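Local structure of transmembrane oligosaccharyl transferase (Archaeoglobus fulgidus, 3WAJ) at residues W509-T514 with A561-I566; Y693-E698 with Y770-E775. The protein is an archaeal membrane protein of the STT3/AglB oligosaccharyl transferase family, with an N-terminal transmembrane region of GT-C type and a C-terminal globular region. All coordinates share one frame; numbering follows the deposited sequence.

Contact 1 (W509-T514 with A561-I566); sequences WMRENT and AHRMPI
Arg511 and Ala561 bring the two backbones together, CA to CA 4.3 Å, where the last turn of helix 501-513 meets the C-terminal end of helix 554-561. The chain leaves the second helix at His562 with positive phi, and His562 and Arg563 both point toward 509-514. Arg563 enters the C-terminal end of the first helix: NH2 donates to Thr514 O (3.2 Å) and weakly to Arg511 O (2.9 Å), while NE bonds to Tyr545 OH and weakly to Thr514 OG1. A bend at chi2 (-55°) starts the chain back toward its own backbone, and NH1 bonds to His562 O (2.8 Å). The guanidinium thus joins carbonyls at or just beyond the two helix C-terminal ends, whose partial negative charge may strengthen the interaction. The extended Arg511 runs alongside His562, its guanidinium over one face of the imidazole with planes 35° apart and Arg511 CZ 3.2 Å from His562 CE1; ND1 of the ring bonds to Asp521. Met510 SD packs against Ala561 CB at 3.9 Å. Met510 continues onto Tyr607 and Val609 of strand 605-611 and Val547 of strand 546-548, so the helix end lies against the sheet whose edge strand is 564-565.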
ATOM      1  N   TRP A 509      -1.368  -2.739  22.445  1.00 35.87           N
ATOM      2  CA  TRP A 509      -1.256  -3.775  23.468  1.00 37.69           C
ATOM      3  C   TRP A 509       0.084  -4.499  23.349  1.00 39.81           C
ATOM      4  O   TRP A 509       0.794  -4.680  24.336  1.00 39.66           O
ATOM      5  CB  TRP A 509      -2.402  -4.788  23.359  1.00 35.11           C
ATOM      6  CG  TRP A 509      -2.321  -5.854  24.419  1.00 38.94           C
ATOM      7  CD1 TRP A 509      -2.870  -5.806  25.678  1.00 38.29           C
ATOM      8  CD2 TRP A 509      -1.631  -7.120  24.330  1.00 38.24           C
ATOM      9  NE1 TRP A 509      -2.565  -6.959  26.367  1.00 36.06           N
ATOM     10  CE2 TRP A 509      -1.808  -7.781  25.569  1.00 36.05           C
ATOM     11  CE3 TRP A 509      -0.877  -7.748  23.326  1.00 34.64           C
ATOM     12  CZ2 TRP A 509      -1.267  -9.053  25.832  1.00 35.99           C
ATOM     13  CZ3 TRP A 509      -0.342  -9.015  23.580  1.00 36.79           C
ATOM     14  CH2 TRP A 509      -0.542  -9.655  24.826  1.00 40.58           C
ATOM     15  N   MET A 510       0.414  -4.915  22.129  1.00 39.09           N
ATOM     16  CA  MET A 510       1.655  -5.625  21.859  1.00 41.16           C
ATOM     17  C   MET A 510       2.866  -4.829  22.322  1.00 38.94           C
ATOM     18  O   MET A 510       3.771  -5.378  22.962  1.00 37.35           O
ATOM     19  CB  MET A 510       1.784  -5.984  20.363  1.00 35.64           C
ATOM     20  CG  MET A 510       3.134  -6.602  20.019  1.00 30.77           C
ATOM     21  SD  MET A 510       3.243  -7.247  18.347  1.00 38.91           S
ATOM     22  CE  MET A 510       2.356  -8.798  18.463  1.00 28.05           C
ATOM     23  N   ARG A 511       2.861  -3.530  22.027  1.00 35.31           N
ATOM     24  CA  ARG A 511       3.980  -2.652  22.392  1.00 37.80           C
ATOM     25  C   ARG A 511       4.241  -2.679  23.892  1.00 37.23           C
ATOM     26  O   ARG A 511       5.386  -2.578  24.341  1.00 39.22           O
ATOM     27  CB  ARG A 511       3.708  -1.214  21.927  1.00 30.58           C
ATOM     28  CG  ARG A 511       4.723  -0.169  22.437  1.00 28.14           C
ATOM     29  CD  ARG A 511       4.492   1.197  21.783  1.00 28.70           C
ATOM     30  NE  ARG A 511       5.456   2.225  22.188  1.00 32.34           N
ATOM     31  CZ  ARG A 511       5.503   3.462  21.692  1.00 34.15           C
ATOM     32  NH1 ARG A 511       4.644   3.836  20.764  1.00 31.48           N
ATOM     33  NH2 ARG A 511       6.427   4.308  22.118  1.00 34.78           N
ATOM     34  N   GLU A 512       3.167  -2.849  24.652  1.00 31.65           N
ATOM     35  CA  GLU A 512       3.218  -2.726  26.101  1.00 43.56           C
ATOM     36  C   GLU A 512       3.440  -4.063  26.805  1.00 42.44           C
ATOM     37  O   GLU A 512       3.977  -4.107  27.900  1.00 45.99           O
ATOM     38  CB  GLU A 512       1.935  -2.047  26.611  1.00 55.31           C
ATOM     39  CG  GLU A 512       1.872  -1.828  28.131  1.00 72.15           C
ATOM     40  CD  GLU A 512       2.882  -0.800  28.643  1.00 85.19           C
ATOM     41  OE1 GLU A 512       3.400   0.005  27.830  1.00 91.45           O
ATOM     42  OE2 GLU A 512       3.155  -0.795  29.866  1.00 86.41           O
ATOM     43  N   ASN A 513       3.069  -5.158  26.157  1.00 36.65           N
ATOM     44  CA  ASN A 513       2.968  -6.436  26.867  1.00 33.48           C
ATOM     45  C   ASN A 513       3.882  -7.551  26.363  1.00 31.75           C
ATOM     46  O   ASN A 513       3.826  -8.665  26.862  1.00 42.75           O
ATOM     47  CB  ASN A 513       1.497  -6.911  26.904  1.00 35.50           C
ATOM     48  CG  ASN A 513       0.603  -5.959  27.698  1.00 42.86           C
ATOM     49  OD1 ASN A 513       0.521  -6.054  28.924  1.00 51.02           O
ATOM     50  ND2 ASN A 513      -0.043  -5.022  27.007  1.00 34.81           N
ATOM     51  N   THR A 514       4.708  -7.255  25.365  1.00 32.02           N
ATOM     52  CA  THR A 514       5.726  -8.194  24.907  1.00 31.49           C
ATOM     53  C   THR A 514       7.078  -7.666  25.381  1.00 35.00           C
ATOM     54  O   THR A 514       7.199  -6.477  25.651  1.00 37.22           O
ATOM     55  CB  THR A 514       5.635  -8.416  23.383  1.00 29.33           C
ATOM     56  OG1 THR A 514       5.838  -7.171  22.714  1.00 24.25           O
ATOM     57  CG2 THR A 514       4.254  -8.977  23.029  1.00 30.73           C
ATOM     58  N   ALA A 561       3.119  -1.005  17.122  1.00 29.53           N
ATOM     59  CA  ALA A 561       3.608  -1.936  18.129  1.00 27.07           C
ATOM     60  C   ALA A 561       5.076  -1.693  18.489  1.00 29.46           C
ATOM     61  O   ALA A 561       5.549  -2.201  19.507  1.00 26.58           O
ATOM     62  CB  ALA A 561       3.408  -3.371  17.671  1.00 25.51           C
ATOM     63  N   HIS A 562       5.788  -0.932  17.652  1.00 23.66           N
ATOM     64  CA  HIS A 562       7.253  -0.835  17.747  1.00 35.11           C
ATOM     65  C   HIS A 562       7.871  -2.237  17.884  1.00 35.74           C
ATOM     66  O   HIS A 562       8.745  -2.455  18.722  1.00 37.87           O
ATOM     67  CB  HIS A 562       7.693   0.042  18.939  1.00 33.09           C
ATOM     68  CG  HIS A 562       7.519   1.515  18.724  1.00 34.27           C
ATOM     69  ND1 HIS A 562       7.825   2.449  19.691  1.00 38.40           N
ATOM     70  CD2 HIS A 562       7.059   2.219  17.659  1.00 35.25           C
ATOM     71  CE1 HIS A 562       7.572   3.662  19.230  1.00 34.96           C
ATOM     72  NE2 HIS A 562       7.110   3.548  17.996  1.00 34.55           N
ATOM     73  N   ARG A 563       7.388  -3.183  17.080  1.00 30.35           N
ATOM     74  CA  ARG A 563       8.010  -4.504  16.975  1.00 30.92           C
ATOM     75  C   ARG A 563       8.448  -4.738  15.538  1.00 30.91           C
ATOM     76  O   ARG A 563       8.172  -3.920  14.671  1.00 29.15           O
ATOM     77  CB  ARG A 563       7.076  -5.614  17.480  1.00 25.33           C
ATOM     78  CG  ARG A 563       6.815  -5.525  18.985  1.00 25.54           C
ATOM     79  CD  ARG A 563       8.119  -5.518  19.826  1.00 31.93           C
ATOM     80  NE  ARG A 563       7.838  -5.433  21.268  1.00 35.97           N
ATOM     81  CZ  ARG A 563       7.718  -4.295  21.954  1.00 36.40           C
ATOM     82  NH1 ARG A 563       7.884  -3.131  21.336  1.00 32.00           N
ATOM     83  NH2 ARG A 563       7.443  -4.320  23.256  1.00 39.07           N
ATOM     84  N   MET A 564       9.132  -5.842  15.273  1.00 33.89           N
ATOM     85  CA  MET A 564       9.739  -6.000  13.956  1.00 31.31           C
ATOM     86  C   MET A 564       9.034  -7.050  13.105  1.00 27.64           C
ATOM     87  O   MET A 564       9.123  -8.241  13.387  1.00 28.18           O
ATOM     88  CB  MET A 564      11.225  -6.331  14.102  1.00 23.13           C
ATOM     89  CG  MET A 564      11.988  -5.351  14.986  1.00 25.02           C
ATOM     90  SD  MET A 564      13.699  -5.895  15.187  1.00 34.14           S
ATOM     91  CE  MET A 564      14.495  -4.396  15.808  1.00 28.91           C
ATOM     92  N   PRO A 565       8.339  -6.602  12.045  1.00 27.48           N
ATOM     93  CA  PRO A 565       7.591  -7.529  11.184  1.00 30.39           C
ATOM     94  C   PRO A 565       8.481  -8.250  10.189  1.00 33.90           C
ATOM     95  O   PRO A 565       9.446  -7.689   9.640  1.00 34.14           O
ATOM     96  CB  PRO A 565       6.620  -6.598  10.436  1.00 27.71           C
ATOM     97  CG  PRO A 565       7.390  -5.304  10.319  1.00 27.65           C
ATOM     98  CD  PRO A 565       8.127  -5.192  11.653  1.00 26.29           C
ATOM     99  N   ILE A 566       8.142  -9.511   9.967  1.00 32.44           N
ATOM    100  CA  ILE A 566       8.803 -10.344   8.967  1.00 29.41           C
ATOM    101  C   ILE A 566       8.485  -9.830   7.542  1.00 34.61           C
ATOM    102  O   ILE A 566       9.330  -9.869   6.634  1.00 31.40           O
ATOM    103  CB  ILE A 566       8.328 -11.809   9.150  1.00 32.83           C
ATOM    104  CG1 ILE A 566       9.329 -12.588  10.001  1.00 32.96           C
ATOM    105  CG2 ILE A 566       8.015 -12.504   7.802  1.00 29.64           C
ATOM    106  CD1 ILE A 566       9.259 -12.261  11.503  1.00 35.93           C
TER

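Contact 2 (Y693-E698 with Y770-E775); sequences YRMIYE and YVKIFE
Ile696 and Tyr697 both face Ile773, a classic beta bulge that shifts the register of two antiparallel strands by one residue. Both hydrogen bonds of the bulge are nearly straight: Ile696 N to Ile773 O (2.9 Å) and Ile773 N to Tyr697 O (2.8 Å, 173°). Ahead of it, Arg694 and Glu775 form a hydrogen-bonded pair, and Met695 and Phe774 a non-hydrogen-bonded one. Ile773 takes a side chain on each branch: CG2 meets Ile696 CD1 at 3.6 Å, and CD1 touches Tyr697 CD1 on the ring. On the other face of the sheet, Met695 lays CB against Phe774 CE1 (3.8 Å), with its sulfur oblique to the ring in a Met-aromatic contact. Beyond the bulge Glu698 and Lys772 run side by side, but their charged ends turn to other partners, Lys772 to Asp686 and Glu698 to Arg805 and Thr801. Chi1 of 51° sets Arg694 CG between the backbone N and carbonyl carbon; from there the extended chain runs alongside Glu775, and NE and NH2 both reach OE1, at 2.8 and 2.6 Å. This oxygen lies in the guanidinium plane; NE meets it on the anti side and NH2 on the syn side, both out of the carboxylate plane on the same face. Arg694 NH1 has a second acid, Glu855. The buried arginine, shared by two carboxylates, would partly offset their charge and tend to keep Glu775 ionised.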
ATOM      1  N   TYR A 693       2.532 -22.910  19.934  1.00 39.33           N
ATOM      2  CA  TYR A 693       1.848 -21.618  19.832  1.00 35.25           C
ATOM      3  C   TYR A 693       0.726 -21.558  20.846  1.00 37.40           C
ATOM      4  O   TYR A 693       0.049 -22.557  21.067  1.00 39.02           O
ATOM      5  CB  TYR A 693       1.292 -21.411  18.411  1.00 32.35           C
ATOM      6  CG  TYR A 693       2.384 -21.427  17.388  1.00 33.40           C
ATOM      7  CD1 TYR A 693       2.931 -20.252  16.929  1.00 29.42           C
ATOM      8  CD2 TYR A 693       2.908 -22.622  16.922  1.00 36.34           C
ATOM      9  CE1 TYR A 693       3.966 -20.256  16.014  1.00 38.25           C
ATOM     10  CE2 TYR A 693       3.962 -22.640  16.007  1.00 34.04           C
ATOM     11  CZ  TYR A 693       4.475 -21.456  15.558  1.00 35.63           C
ATOM     12  OH  TYR A 693       5.505 -21.462  14.651  1.00 40.33           O
ATOM     13  N   ARG A 694       0.534 -20.396  21.470  1.00 40.98           N
ATOM     14  CA  ARG A 694      -0.578 -20.187  22.413  1.00 41.65           C
ATOM     15  C   ARG A 694      -1.172 -18.829  22.098  1.00 40.31           C
ATOM     16  O   ARG A 694      -0.450 -17.924  21.657  1.00 38.68           O
ATOM     17  CB  ARG A 694      -0.091 -20.236  23.879  1.00 42.50           C
ATOM     18  CG  ARG A 694       1.110 -19.324  24.194  1.00 39.68           C
ATOM     19  CD  ARG A 694       1.420 -19.323  25.670  1.00 41.99           C
ATOM     20  NE  ARG A 694       2.541 -18.458  26.043  1.00 43.01           N
ATOM     21  CZ  ARG A 694       3.056 -18.384  27.271  1.00 42.99           C
ATOM     22  NH1 ARG A 694       2.558 -19.128  28.245  1.00 45.84           N
ATOM     23  NH2 ARG A 694       4.068 -17.576  27.522  1.00 34.73           N
ATOM     24  N   MET A 695      -2.475 -18.670  22.289  1.00 36.25           N
ATOM     25  CA  MET A 695      -3.069 -17.354  22.116  1.00 34.13           C
ATOM     26  C   MET A 695      -2.729 -16.528  23.354  1.00 34.15           C
ATOM     27  O   MET A 695      -2.709 -17.055  24.469  1.00 34.67           O
ATOM     28  CB  MET A 695      -4.577 -17.482  21.927  1.00 37.81           C
ATOM     29  CG  MET A 695      -5.339 -16.163  21.831  1.00 42.64           C
ATOM     30  SD  MET A 695      -6.963 -16.457  21.127  1.00 42.55           S
ATOM     31  CE  MET A 695      -7.797 -15.155  21.926  1.00 91.91           C
ATOM     32  N   ILE A 696      -2.437 -15.244  23.169  1.00 32.24           N
ATOM     33  CA  ILE A 696      -2.145 -14.396  24.323  1.00 36.45           C
ATOM     34  C   ILE A 696      -3.081 -13.204  24.434  1.00 38.35           C
ATOM     35  O   ILE A 696      -3.189 -12.590  25.504  1.00 41.85           O
ATOM     36  CB  ILE A 696      -0.689 -13.914  24.339  1.00 32.33           C
ATOM     37  CG1 ILE A 696      -0.377 -13.104  23.086  1.00 36.63           C
ATOM     38  CG2 ILE A 696       0.254 -15.089  24.472  1.00 26.46           C
ATOM     39  CD1 ILE A 696       1.065 -12.609  23.034  1.00 37.92           C
ATOM     40  N   TYR A 697      -3.752 -12.892  23.324  1.00 33.28           N
ATOM     41  CA  TYR A 697      -4.649 -11.735  23.221  1.00 32.16           C
ATOM     42  C   TYR A 697      -5.534 -11.838  21.975  1.00 29.62           C
ATOM     43  O   TYR A 697      -5.072 -12.288  20.921  1.00 30.29           O
ATOM     44  CB  TYR A 697      -3.810 -10.446  23.152  1.00 30.88           C
ATOM     45  CG  TYR A 697      -4.579  -9.152  22.916  1.00 35.76           C
ATOM     46  CD1 TYR A 697      -4.978  -8.767  21.633  1.00 32.39           C
ATOM     47  CD2 TYR A 697      -4.853  -8.280  23.970  1.00 32.78           C
ATOM     48  CE1 TYR A 697      -5.659  -7.560  21.416  1.00 33.55           C
ATOM     49  CE2 TYR A 697      -5.530  -7.083  23.760  1.00 31.82           C
ATOM     50  CZ  TYR A 697      -5.929  -6.730  22.484  1.00 34.30           C
ATOM     51  OH  TYR A 697      -6.598  -5.550  22.278  1.00 36.39           O
ATOM     52  N   GLU A 698      -6.791 -11.415  22.081  1.00 34.65           N
ATOM     53  CA  GLU A 698      -7.607 -11.140  20.888  1.00 37.33           C
ATOM     54  C   GLU A 698      -8.367  -9.829  21.062  1.00 36.27           C
ATOM     55  O   GLU A 698      -8.636  -9.394  22.180  1.00 35.84           O
ATOM     56  CB  GLU A 698      -8.594 -12.277  20.572  1.00 35.36           C
ATOM     57  CG  GLU A 698      -9.776 -12.390  21.550  1.00 35.78           C
ATOM     58  CD  GLU A 698     -10.830 -13.424  21.098  1.00 40.87           C
ATOM     59  OE1 GLU A 698     -10.853 -13.797  19.899  1.00 41.83           O
ATOM     60  OE2 GLU A 698     -11.652 -13.867  21.936  1.00 38.04           O
ATOM     61  N   TYR A 770     -11.539 -10.158  15.751  1.00 30.00           N
ATOM     62  CA  TYR A 770     -11.027  -9.728  14.445  1.00 35.54           C
ATOM     63  C   TYR A 770      -9.512  -9.947  14.357  1.00 36.28           C
ATOM     64  O   TYR A 770      -9.003 -10.469  13.359  1.00 37.88           O
ATOM     65  CB  TYR A 770     -11.338  -8.244  14.245  1.00 31.73           C
ATOM     66  CG  TYR A 770     -11.236  -7.738  12.821  1.00 36.47           C
ATOM     67  CD1 TYR A 770     -12.369  -7.337  12.131  1.00 32.79           C
ATOM     68  CD2 TYR A 770     -10.002  -7.617  12.176  1.00 34.34           C
ATOM     69  CE1 TYR A 770     -12.285  -6.844  10.836  1.00 27.30           C
ATOM     70  CE2 TYR A 770      -9.915  -7.130  10.876  1.00 25.11           C
ATOM     71  CZ  TYR A 770     -11.064  -6.753  10.216  1.00 29.12           C
ATOM     72  OH  TYR A 770     -11.005  -6.279   8.934  1.00 37.71           O
ATOM     73  N   VAL A 771      -8.800  -9.535  15.403  1.00 29.30           N
ATOM     74  CA  VAL A 771      -7.349  -9.686  15.451  1.00 31.90           C
ATOM     75  C   VAL A 771      -6.965 -10.609  16.595  1.00 31.10           C
ATOM     76  O   VAL A 771      -7.475 -10.465  17.701  1.00 38.17           O
ATOM     77  CB  VAL A 771      -6.646  -8.332  15.646  1.00 31.02           C
ATOM     78  CG1 VAL A 771      -5.126  -8.514  15.595  1.00 27.49           C
ATOM     79  CG2 VAL A 771      -7.085  -7.350  14.581  1.00 26.99           C
ATOM     80  N   LYS A 772      -6.077 -11.563  16.321  1.00 34.52           N
ATOM     81  CA  LYS A 772      -5.576 -12.475  17.351  1.00 37.57           C
ATOM     82  C   LYS A 772      -4.051 -12.482  17.373  1.00 35.32           C
ATOM     83  O   LYS A 772      -3.414 -12.446  16.325  1.00 32.52           O
ATOM     84  CB  LYS A 772      -6.115 -13.894  17.141  1.00 31.54           C
ATOM     85  CG  LYS A 772      -7.605 -14.015  17.368  1.00 33.47           C
ATOM     86  CD  LYS A 772      -8.080 -15.387  16.933  1.00 34.59           C
ATOM     87  CE  LYS A 772      -9.573 -15.403  16.686  1.00 27.84           C
ATOM     88  NZ  LYS A 772     -10.050 -16.797  16.592  1.00 29.00           N
ATOM     89  N   ILE A 773      -3.479 -12.522  18.570  1.00 29.00           N
ATOM     90  CA  ILE A 773      -2.033 -12.579  18.728  1.00 30.25           C
ATOM     91  C   ILE A 773      -1.620 -13.888  19.400  1.00 30.22           C
ATOM     92  O   ILE A 773      -2.169 -14.279  20.429  1.00 39.42           O
ATOM     93  CB  ILE A 773      -1.533 -11.401  19.568  1.00 31.96           C
ATOM     94  CG1 ILE A 773      -1.918 -10.087  18.901  1.00 27.21           C
ATOM     95  CG2 ILE A 773      -0.026 -11.453  19.771  1.00 37.73           C
ATOM     96  CD1 ILE A 773      -1.571  -8.863  19.744  1.00 27.73           C
ATOM     97  N   PHE A 774      -0.639 -14.562  18.826  1.00 31.08           N
ATOM     98  CA  PHE A 774      -0.116 -15.783  19.413  1.00 28.60           C
ATOM     99  C   PHE A 774       1.371 -15.625  19.744  1.00 36.23           C
ATOM    100  O   PHE A 774       2.082 -14.839  19.104  1.00 37.08           O
ATOM    101  CB  PHE A 774      -0.303 -16.944  18.442  1.00 30.49           C
ATOM    102  CG  PHE A 774      -1.737 -17.190  18.062  1.00 32.82           C
ATOM    103  CD1 PHE A 774      -2.467 -18.203  18.681  1.00 33.38           C
ATOM    104  CD2 PHE A 774      -2.363 -16.409  17.089  1.00 28.68           C
ATOM    105  CE1 PHE A 774      -3.809 -18.440  18.347  1.00 28.16           C
ATOM    106  CE2 PHE A 774      -3.707 -16.643  16.741  1.00 29.36           C
ATOM    107  CZ  PHE A 774      -4.427 -17.664  17.377  1.00 23.78           C
ATOM    108  N   GLU A 775       1.838 -16.378  20.737  1.00 37.60           N
ATOM    109  CA  GLU A 775       3.254 -16.414  21.070  1.00 38.18           C
ATOM    110  C   GLU A 775       3.848 -17.749  20.663  1.00 40.63           C
ATOM    111  O   GLU A 775       3.298 -18.812  20.985  1.00 39.07           O
ATOM    112  CB  GLU A 775       3.491 -16.213  22.575  1.00 37.61           C
ATOM    113  CG  GLU A 775       4.972 -16.136  22.935  1.00 34.28           C
ATOM    114  CD  GLU A 775       5.222 -16.054  24.429  1.00 48.64           C
ATOM    115  OE1 GLU A 775       4.301 -16.394  25.213  1.00 50.88           O
ATOM    116  OE2 GLU A 775       6.349 -15.658  24.817  1.00 56.46           O
TER

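In the fold
Both contacts are largely buried and serve the same mixed sheet, with centres about 13 Å apart. Contact 2 lies within that sheet, joining its edge strand 693-698 to strand 771-776; contact 1 joins two helix ends packed on it, with 561-566 leading into the opposite edge strand 564-565. Their chemistry differs accordingly: an antiparallel backbone ladder interrupted by a bulge, plus an ion pair, in contact 2, against arginine side chains in contact 1, one bonding to carbonyls at and beyond the helix ends and one laid over a histidine ring. Helix 501-513 connects them. The ring of Trp509 stacks on Tyr697, CD2 to CD2 3.4 Å, and touches Ile696 and Ile773, while Met510 CE reaches Ile773 CG2, placing the bulge against the helix.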